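D-isomer specific 2-hydroxyacid dehydrogenase family protein (PDB 5TX7) probably interconverts D-2-hydroxyacids and 2-oxoacids, oxidising the CH-OH group with NAD as cofactor, as a member of the D-isomer specific 2-hydroxyacid dehydrogenase family. Local coordinates at residues D101-H106 against I234-G239; F108-E113 against L282-L287; V154-T159 against S181-D186; N173-A178 against T200-V205. All blocks are in the same frame, centred on the assembly; numbering follows the deposited sequence.

Helix 100-116 supplies the first halves of contact 1 (101-106) and contact 2 (108-113), whose partners come later, at 234-239 and 282-287. These loops cross, because contact 2 opens inside the loop of contact 1 and closes only after contact 1 has closed. Inside both lie two short loops. Contact 3 joins 154-159 to 181-186 and contact 4 joins 173-178 to 200-205, and they cross. Contacts 3 and 4 tie together one side of the Rossmann-type domain, its glycine-rich turn and second strand. Contacts 1 and 2 fasten the long helix to strand ends across the same sheet. His106 NE2 and Thr284 OG1 join contacts 1 and 2; Ile234 N and Val205 O join contacts 1 and 4.

Contact 1: D101-H106 against I234-G239; sequences DSVAQH and INTARG
Val103 and His106, on successive turns of helix 100-116, meet Thr236 in the loop that leaves strand 231-235 of the Rossmann-type NAD-binding fold. The contact itself is van der Waals. CG1 of Val103 lies 3.4 Å from Thr236 OG1. The methyl of Thr236 goes elsewhere: CG2 reaches the edge of the imidazole, 4.2 Å from His106 CD2 and close to the ring plane. With chi1 at 57°, OG1 sits between the backbone N and the carbonyl carbon, which divides the threonine between its two neighbours, hydroxyl to valine and methyl to histidine.

The hydrogen bonds lie within the loop or lead outside the two segments. On the helix side, His106 NE2 bonds to Thr284 OG1, and Ser102 O receives Arg116 NH1 of the second subunit. The loop, whose Asn-Thr-Ala-Arg-Gly sequence fits the family's signature, is folded by Asn235. Its OD1 accepts from Ala237 N at 3.2 Å to form an Asx turn, the donor standing above the carbonyl plane. The same amide is gripped from its other end, for Asn235 ND2 donates to Arg238 O at 3.2 Å, nearly straight at 169°.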
# COMPACT_ATOMS: atom_id res chain seq x y z
N ASP A 101 12.32 -7.36 -1.32
CA ASP A 101 10.90 -7.16 -1.55
C ASP A 101 10.18 -6.62 -0.33
O ASP A 101 9.25 -5.81 -0.46
CB ASP A 101 10.27 -8.46 -2.00
CG ASP A 101 10.75 -8.89 -3.39
OD1 ASP A 101 10.49 -8.13 -4.34
OD2 ASP A 101 11.37 -9.98 -3.52
N SER A 102 10.58 -7.07 0.86
CA SER A 102 10.01 -6.59 2.11
C SER A 102 10.18 -5.07 2.19
O SER A 102 9.21 -4.35 2.43
CB SER A 102 10.68 -7.25 3.30
OG SER A 102 9.94 -7.04 4.50
N VAL A 103 11.40 -4.59 1.93
CA VAL A 103 11.72 -3.17 2.06
C VAL A 103 11.03 -2.33 1.00
O VAL A 103 10.35 -1.34 1.34
CB VAL A 103 13.25 -2.92 2.12
CG1 VAL A 103 13.60 -1.44 2.08
CG2 VAL A 103 13.82 -3.52 3.42
N ALA A 104 11.18 -2.72 -0.27
CA ALA A 104 10.51 -2.03 -1.37
C ALA A 104 8.99 -1.89 -1.18
O ALA A 104 8.42 -0.85 -1.41
CB ALA A 104 10.81 -2.73 -2.68
N GLN A 105 8.34 -2.96 -0.77
CA GLN A 105 6.92 -2.90 -0.44
C GLN A 105 6.59 -2.01 0.76
O GLN A 105 5.51 -1.42 0.80
CB GLN A 105 6.35 -4.30 -0.22
CG GLN A 105 6.33 -5.06 -1.54
CD GLN A 105 5.83 -6.47 -1.44
OE1 GLN A 105 5.04 -6.82 -0.55
NE2 GLN A 105 6.29 -7.31 -2.35
N HIS A 106 7.50 -1.91 1.73
CA HIS A 106 7.27 -1.00 2.87
C HIS A 106 7.31 0.49 2.45
O HIS A 106 6.57 1.32 3.00
CB HIS A 106 8.25 -1.26 4.02
CG HIS A 106 7.81 -0.67 5.32
ND1 HIS A 106 6.66 -1.07 5.97
CD2 HIS A 106 8.34 0.31 6.08
CE1 HIS A 106 6.51 -0.36 7.07
NE2 HIS A 106 7.53 0.47 7.18
N ILE A 234 10.54 9.38 1.84
CA ILE A 234 10.46 8.04 2.44
C ILE A 234 11.87 7.61 2.77
O ILE A 234 12.77 7.72 1.92
CB ILE A 234 9.85 6.99 1.48
CG1 ILE A 234 8.50 7.45 0.89
CG2 ILE A 234 9.67 5.66 2.20
CD1 ILE A 234 7.36 7.57 1.90
N ASN A 235 12.07 7.08 3.97
CA ASN A 235 13.38 6.59 4.39
C ASN A 235 13.26 5.26 5.13
O ASN A 235 12.87 5.23 6.31
CB ASN A 235 14.04 7.61 5.29
CG ASN A 235 15.46 7.21 5.68
OD1 ASN A 235 16.14 6.51 4.95
ND2 ASN A 235 15.92 7.71 6.82
N THR A 236 13.57 4.19 4.42
CA THR A 236 13.69 2.86 5.00
C THR A 236 15.16 2.41 5.07
O THR A 236 15.44 1.23 5.33
CB THR A 236 12.95 1.83 4.12
OG1 THR A 236 13.48 1.89 2.80
CG2 THR A 236 11.47 2.14 4.05
N ALA A 237 16.10 3.35 4.85
CA ALA A 237 17.52 3.06 4.80
C ALA A 237 18.22 3.30 6.17
O ALA A 237 18.30 2.40 6.98
CB ALA A 237 18.14 3.88 3.69
N ARG A 238 18.73 4.51 6.41
CA ARG A 238 19.50 4.83 7.62
C ARG A 238 19.12 6.21 8.13
O ARG A 238 19.04 7.16 7.35
CB ARG A 238 21.01 4.80 7.34
CG ARG A 238 21.57 3.46 6.85
CD ARG A 238 21.47 2.34 7.87
NE ARG A 238 22.04 2.72 9.16
CZ ARG A 238 23.34 2.75 9.45
NH1 ARG A 238 24.28 2.41 8.56
NH2 ARG A 238 23.72 3.13 10.67
N GLY A 239 18.87 6.32 9.43
CA GLY A 239 18.47 7.58 10.07
C GLY A 239 19.35 8.79 9.80
O GLY A 239 18.85 9.83 9.39

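Contact 2: F108-E113 against L282-L287; sequences FALLLE and LITPHL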
# COMPACT_ATOMS: atom_id res chain seq x y z
N PHE A 108 6.12 1.64 -0.30
CA PHE A 108 4.77 1.87 -0.79
C PHE A 108 3.66 1.74 0.26
O PHE A 108 2.62 2.40 0.12
CB PHE A 108 4.50 1.02 -2.06
CG PHE A 108 5.31 1.48 -3.22
CD1 PHE A 108 4.92 2.62 -3.93
CD2 PHE A 108 6.52 0.87 -3.55
CE1 PHE A 108 5.67 3.11 -4.97
CE2 PHE A 108 7.29 1.35 -4.59
CZ PHE A 108 6.87 2.48 -5.30
N ALA A 109 3.86 0.94 1.30
CA ALA A 109 2.94 0.94 2.42
C ALA A 109 2.96 2.31 3.13
O ALA A 109 1.92 2.87 3.44
CB ALA A 109 3.27 -0.17 3.40
N LEU A 110 4.15 2.86 3.34
CA LEU A 110 4.26 4.21 3.95
C LEU A 110 3.66 5.29 3.03
O LEU A 110 2.86 6.13 3.45
CB LEU A 110 5.71 4.56 4.26
CG LEU A 110 6.38 3.70 5.34
CD1 LEU A 110 7.88 3.84 5.29
CD2 LEU A 110 5.91 4.06 6.74
N LEU A 111 4.05 5.25 1.75
CA LEU A 111 3.64 6.26 0.79
C LEU A 111 2.13 6.28 0.53
O LEU A 111 1.54 7.35 0.41
CB LEU A 111 4.38 6.04 -0.52
CG LEU A 111 4.07 6.98 -1.69
CD1 LEU A 111 4.39 8.40 -1.25
CD2 LEU A 111 4.87 6.56 -2.90
N LEU A 112 1.52 5.11 0.41
CA LEU A 112 0.08 5.02 0.17
C LEU A 112 -0.76 5.36 1.38
O LEU A 112 -1.87 5.87 1.22
CB LEU A 112 -0.31 3.64 -0.37
CG LEU A 112 0.09 3.40 -1.82
CD1 LEU A 112 -0.11 1.93 -2.16
CD2 LEU A 112 -0.71 4.28 -2.75
N GLU A 113 -0.24 5.10 2.58
CA GLU A 113 -0.91 5.57 3.78
C GLU A 113 -0.84 7.08 3.85
O GLU A 113 -1.81 7.69 4.29
CB GLU A 113 -0.37 4.91 5.05
CG GLU A 113 -1.02 5.36 6.37
CD GLU A 113 -2.50 5.04 6.57
OE1 GLU A 113 -3.06 4.13 5.90
OE2 GLU A 113 -3.10 5.72 7.45
N LEU A 282 4.84 9.91 9.33
CA LEU A 282 4.48 8.53 9.63
C LEU A 282 5.77 7.77 9.99
O LEU A 282 6.75 7.81 9.25
CB LEU A 282 3.81 7.91 8.42
CG LEU A 282 3.03 6.62 8.59
CD1 LEU A 282 1.81 6.89 9.44
CD2 LEU A 282 2.62 6.09 7.22
N ILE A 283 5.78 7.11 11.14
CA ILE A 283 6.98 6.47 11.65
C ILE A 283 6.65 5.02 12.02
O ILE A 283 5.63 4.74 12.65
CB ILE A 283 7.56 7.21 12.86
CG1 ILE A 283 7.73 8.70 12.53
CG2 ILE A 283 8.91 6.61 13.25
CD1 ILE A 283 8.33 9.52 13.66
N THR A 284 7.51 4.11 11.60
CA THR A 284 7.37 2.70 11.93
C THR A 284 8.70 2.24 12.57
O THR A 284 9.74 2.76 12.25
CB THR A 284 7.02 1.86 10.66
OG1 THR A 284 7.90 2.17 9.59
CG2 THR A 284 5.61 2.18 10.18
N PRO A 285 8.64 1.26 13.51
CA PRO A 285 9.78 0.94 14.36
C PRO A 285 10.80 -0.03 13.74
O PRO A 285 10.95 -1.16 14.21
CB PRO A 285 9.10 0.33 15.59
CG PRO A 285 7.95 -0.39 15.01
CD PRO A 285 7.43 0.54 13.96
N HIS A 286 11.49 0.42 12.68
CA HIS A 286 12.56 -0.34 12.06
C HIS A 286 12.15 -1.78 11.74
O HIS A 286 12.82 -2.73 12.13
CB HIS A 286 13.80 -0.30 12.96
CG HIS A 286 15.08 -0.56 12.24
ND1 HIS A 286 16.31 -0.25 12.79
CD2 HIS A 286 15.33 -1.11 11.03
CE1 HIS A 286 17.27 -0.61 11.95
NE2 HIS A 286 16.70 -1.12 10.86
N LEU A 287 11.06 -1.91 11.00
CA LEU A 287 10.47 -3.20 10.67
C LEU A 287 10.29 -3.41 9.16
O LEU A 287 9.59 -4.33 8.75
CB LEU A 287 9.12 -3.34 11.41
CG LEU A 287 8.01 -2.31 11.19
CD1 LEU A 287 7.50 -2.30 9.77
CD2 LEU A 287 6.84 -2.55 12.12
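Leu110 and Leu282 bring the backbones closest, their CA atoms 7.1 Å apart, where the middle of helix 100-116 passes the end of strand 281-283 and the loop that follows. Two methyls do most of the work. CD2 of Leu110 lies 3.9 Å from CD2 of Leu282, the side chains meeting at a slant, and the same Leu110 CD2 also lies 3.9 Å from the methyl CG2 of Thr284. CD2 of Leu282 is shared as well. It rests against the helix backbone, 3.8 Å from Leu110 O, and against the aliphatic part of Glu113, 3.8 Å from CG. In Glu113, CB points at the strand and CG stands anti to the backbone N (chi1 180°), which sets both against Leu282 CD2; the bend at chi2 (65°) then turns the carboxylate off.

Glu113 OE1 finds its partners outside the two segments, in Thr118 OG1 and Ala119 N, and it lies close to Glu113 OE1 of the second subunit, a proximity of like charges that might raise the tendency of one carboxylate to hold a proton. Thr284 OG1 is bonded to Asp262 OD1, which holds its hydroxyl while CG2 faces Leu110.

Strand 281-283 ends the seven-stranded parallel sheet within this chain, next to strand 256-261, while on the helix Leu110 and Leu111 pack on Ile234 of strand 231-235, Leu111 in addition on Met151 of strand 150-154, and Phe108 on helix 158-169.

Contact 3: V154-T159 against S181-D186; sequences VGFGNT and SRFDPD
Phe156 belongs to the glycine-rich turn between strand 150-154 and helix 158-169, and it packs on the loop that follows strand 173-177 of the Rossmann-type domain. Its ring works through one corner. CE2 lies 3.8 Å from the carbonyl oxygen of Phe183, which sits at the edge of the Phe156 ring and in its plane. The same carbon lies 3.9 Å from Phe183 CD2. Seen from the second ring, Phe156 CE2 is at the edge, near the plane, whereas Phe183 CD2 stands above the rim of the Phe156 ring. The two rings are steeply inclined to one another, with the side chains running at about a right angle, and form no face-to-face stack. Pro185 adds a looser contact from CD, 4.4 Å from Phe156 CE2.

Phe183 carries CG opposite its own backbone N (chi1 175°), which lays the ring beside Phe156. Nearer the backbone, Ser181 OG approaches Phe156 O at 3.7 Å, a proximity too long to count as a bond. Arg161 makes a cation-pi contact with the Phe183 ring and a weak bond from NE to Phe156 O, and Phe190 meets the Phe156 ring with planes about 20° apart.

Gly155 has a positive phi, and Gly157 is the N-cap of helix 158-169. Together with Gly160 they fit the GxGxxG pattern, so the arrangement is consistent with the strand-turn-helix dinucleotide-binding motif of Rossmann folds, here flanked by the loop after its second strand.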
# COMPACT_ATOMS: atom_id res chain seq x y z
N VAL A 154 17.21 7.43 -4.52
CA VAL A 154 18.58 7.73 -4.12
C VAL A 154 19.25 6.41 -3.77
O VAL A 154 19.06 5.87 -2.69
CB VAL A 154 18.60 8.70 -2.90
CG1 VAL A 154 20.02 9.02 -2.46
CG2 VAL A 154 17.86 9.99 -3.24
N GLY A 155 20.05 5.90 -4.70
CA GLY A 155 20.73 4.59 -4.54
C GLY A 155 19.96 3.56 -5.35
O GLY A 155 18.76 3.43 -5.18
N PHE A 156 20.64 2.85 -6.25
CA PHE A 156 19.97 2.00 -7.24
C PHE A 156 20.55 0.59 -7.25
O PHE A 156 20.81 -0.00 -8.30
CB PHE A 156 20.01 2.66 -8.63
CG PHE A 156 18.83 2.36 -9.52
CD1 PHE A 156 17.51 2.44 -9.03
CD2 PHE A 156 19.02 2.04 -10.87
CE1 PHE A 156 16.44 2.17 -9.87
CE2 PHE A 156 17.95 1.80 -11.70
CZ PHE A 156 16.65 1.85 -11.20
N GLY A 157 20.72 0.03 -6.05
CA GLY A 157 20.93 -1.40 -5.86
C GLY A 157 19.62 -2.15 -6.02
O GLY A 157 18.66 -1.62 -6.57
N ASN A 158 19.56 -3.36 -5.48
CA ASN A 158 18.39 -4.24 -5.67
C ASN A 158 17.07 -3.64 -5.16
O ASN A 158 16.05 -3.74 -5.85
CB ASN A 158 18.60 -5.59 -4.96
CG ASN A 158 19.76 -6.40 -5.55
OD1 ASN A 158 20.59 -6.92 -4.82
ND2 ASN A 158 19.80 -6.51 -6.86
N THR A 159 17.09 -3.03 -3.98
CA THR A 159 15.88 -2.51 -3.36
C THR A 159 15.36 -1.31 -4.16
O THR A 159 14.20 -1.28 -4.58
CB THR A 159 16.13 -2.13 -1.89
OG1 THR A 159 16.59 -3.27 -1.18
CG2 THR A 159 14.88 -1.68 -1.22
N SER A 181 26.39 2.21 -10.06
CA SER A 181 25.99 1.43 -11.23
C SER A 181 25.24 2.23 -12.31
O SER A 181 24.27 2.95 -12.02
CB SER A 181 25.10 0.26 -10.78
OG SER A 181 23.87 0.73 -10.19
N ARG A 182 25.66 2.06 -13.57
CA ARG A 182 24.88 2.52 -14.73
C ARG A 182 23.99 1.35 -15.20
O ARG A 182 24.22 0.76 -16.25
CB ARG A 182 25.83 2.98 -15.86
N PHE A 183 22.98 1.02 -14.39
CA PHE A 183 22.02 -0.04 -14.70
C PHE A 183 20.81 0.58 -15.37
O PHE A 183 20.17 1.45 -14.79
CB PHE A 183 21.55 -0.77 -13.41
CG PHE A 183 20.47 -1.80 -13.66
CD1 PHE A 183 20.79 -3.05 -14.20
CD2 PHE A 183 19.13 -1.51 -13.39
CE1 PHE A 183 19.80 -3.98 -14.48
CE2 PHE A 183 18.14 -2.46 -13.64
CZ PHE A 183 18.47 -3.69 -14.19
N ASP A 184 20.49 0.11 -16.58
CA ASP A 184 19.32 0.58 -17.32
C ASP A 184 18.19 -0.46 -17.24
O ASP A 184 18.33 -1.56 -17.76
CB ASP A 184 19.69 0.84 -18.78
CG ASP A 184 18.53 1.42 -19.60
OD1 ASP A 184 17.87 2.36 -19.11
OD2 ASP A 184 18.30 0.94 -20.74
N PRO A 185 17.07 -0.11 -16.56
CA PRO A 185 15.94 -1.04 -16.49
C PRO A 185 15.11 -1.06 -17.77
O PRO A 185 15.28 -0.20 -18.64
CB PRO A 185 15.12 -0.49 -15.34
CG PRO A 185 15.39 0.95 -15.34
CD PRO A 185 16.78 1.14 -15.85
N ASP A 186 14.22 -2.04 -17.86
CA ASP A 186 13.42 -2.25 -19.07
C ASP A 186 12.02 -1.64 -18.91
O ASP A 186 11.01 -2.34 -19.03
CB ASP A 186 13.34 -3.75 -19.41

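Contact 4: N173-A178 against T200-V205; sequences NVIAYA and TSADVV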
# COMPACT_ATOMS: atom_id res chain seq x y z
N ASN A 173 6.74 8.40 -13.13
CA ASN A 173 8.02 8.53 -13.79
C ASN A 173 9.04 8.18 -12.75
O ASN A 173 8.81 8.41 -11.56
CB ASN A 173 8.26 9.96 -14.25
CG ASN A 173 7.16 10.46 -15.16
OD1 ASN A 173 7.05 10.01 -16.27
ND2 ASN A 173 6.36 11.37 -14.69
N VAL A 174 10.17 7.63 -13.19
CA VAL A 174 11.24 7.21 -12.31
C VAL A 174 12.54 7.92 -12.72
O VAL A 174 12.87 8.01 -13.90
CB VAL A 174 11.44 5.69 -12.34
CG1 VAL A 174 12.52 5.26 -11.37
CG2 VAL A 174 10.13 4.98 -12.02
N ILE A 175 13.24 8.44 -11.73
CA ILE A 175 14.60 8.91 -11.89
C ILE A 175 15.44 8.36 -10.74
O ILE A 175 14.96 8.23 -9.63
CB ILE A 175 14.68 10.45 -11.96
CG1 ILE A 175 14.21 11.11 -10.64
CG2 ILE A 175 13.85 10.95 -13.15
CD1 ILE A 175 14.22 12.62 -10.72
N ALA A 176 16.68 8.01 -11.04
CA ALA A 176 17.56 7.36 -10.08
C ALA A 176 18.89 8.07 -9.98
O ALA A 176 19.48 8.40 -11.01
CB ALA A 176 17.77 5.92 -10.48
N TYR A 177 19.36 8.31 -8.75
CA TYR A 177 20.74 8.68 -8.49
C TYR A 177 21.46 7.37 -8.26
O TYR A 177 21.25 6.71 -7.25
CB TYR A 177 20.89 9.62 -7.28
CG TYR A 177 22.35 9.89 -6.92
CD1 TYR A 177 23.18 10.54 -7.82
CD2 TYR A 177 22.89 9.48 -5.69
CE1 TYR A 177 24.52 10.78 -7.53
CE2 TYR A 177 24.24 9.71 -5.39
CZ TYR A 177 25.05 10.37 -6.31
OH TYR A 177 26.39 10.61 -6.04
N ALA A 178 22.29 7.00 -9.22
CA ALA A 178 22.86 5.65 -9.32
C ALA A 178 24.37 5.75 -9.45
O ALA A 178 24.92 5.53 -10.53
CB ALA A 178 22.25 4.91 -10.50
N THR A 200 15.14 18.43 -7.25
CA THR A 200 14.35 19.45 -7.93
C THR A 200 13.23 18.84 -8.79
O THR A 200 12.22 19.49 -9.01
CB THR A 200 15.18 20.46 -8.78
OG1 THR A 200 15.72 19.84 -9.93
CG2 THR A 200 16.30 21.08 -8.02
N SER A 201 13.41 17.61 -9.26
CA SER A 201 12.45 16.99 -10.20
C SER A 201 11.50 15.97 -9.59
O SER A 201 10.49 15.67 -10.19
CB SER A 201 13.21 16.29 -11.33
OG SER A 201 13.96 17.23 -12.07
N ALA A 202 11.82 15.42 -8.42
CA ALA A 202 11.03 14.36 -7.81
C ALA A 202 9.90 14.89 -6.93
O ALA A 202 10.10 15.79 -6.12
CB ALA A 202 11.91 13.46 -6.98
N ASP A 203 8.73 14.29 -7.11
CA ASP A 203 7.58 14.48 -6.22
C ASP A 203 7.62 13.55 -5.01
O ASP A 203 7.02 13.88 -3.99
CB ASP A 203 6.28 14.24 -6.98
CG ASP A 203 6.10 15.20 -8.12
OD1 ASP A 203 6.08 16.41 -7.86
OD2 ASP A 203 6.02 14.75 -9.30
N VAL A 204 8.24 12.39 -5.15
CA VAL A 204 8.47 11.47 -4.06
C VAL A 204 9.93 11.07 -4.11
O VAL A 204 10.41 10.66 -5.15
CB VAL A 204 7.65 10.17 -4.20
CG1 VAL A 204 7.90 9.24 -3.00
CG2 VAL A 204 6.18 10.48 -4.36
N VAL A 205 10.61 11.16 -2.98
CA VAL A 205 11.99 10.74 -2.87
C VAL A 205 12.05 9.57 -1.91
O VAL A 205 11.59 9.70 -0.79
CB VAL A 205 12.87 11.87 -2.28
CG1 VAL A 205 14.27 11.35 -1.96
CG2 VAL A 205 13.00 12.99 -3.28
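Ile175, in the middle of strand 173-177, reaches toward Ser201 and Ala202, where helix 195-201 of the Rossmann-type fold ends and the chain turns into strand 204-207. Its CB already points at this turn. From CB the side chain divides. CG2 lies anti to the carbonyl carbon, while CG1 takes the place between the backbone N and the carbonyl carbon (chi1 64°). Beyond CG1 the chain runs straight, with CD1 opposite CA (chi2 -178°), and this extension carries the terminal methyl across to the turn.

CD1 makes the whole contact. It lies 3.9 Å from Ser201 CB, touching the aliphatic base of the serine, and 4.3 Å from the backbone N of Ala202. The hydroxyl of Ser201 is engaged with its own helix, through a weak hydrogen bond from OG to Glu197 O.

Strands 173-177 and 204-207 flank strand 150-154 in the parallel sheet, and Ile175 also packs on Thr150 of the strand between them. The isoleucine meets the connection that runs from the edge strand 190-192 through helix 195-201 to strand 204-207. At its tip the loosest of the apolar approaches is to the methyl of Ala202, with Ile175 CD1 and Ala202 CB 4.5 Å apart.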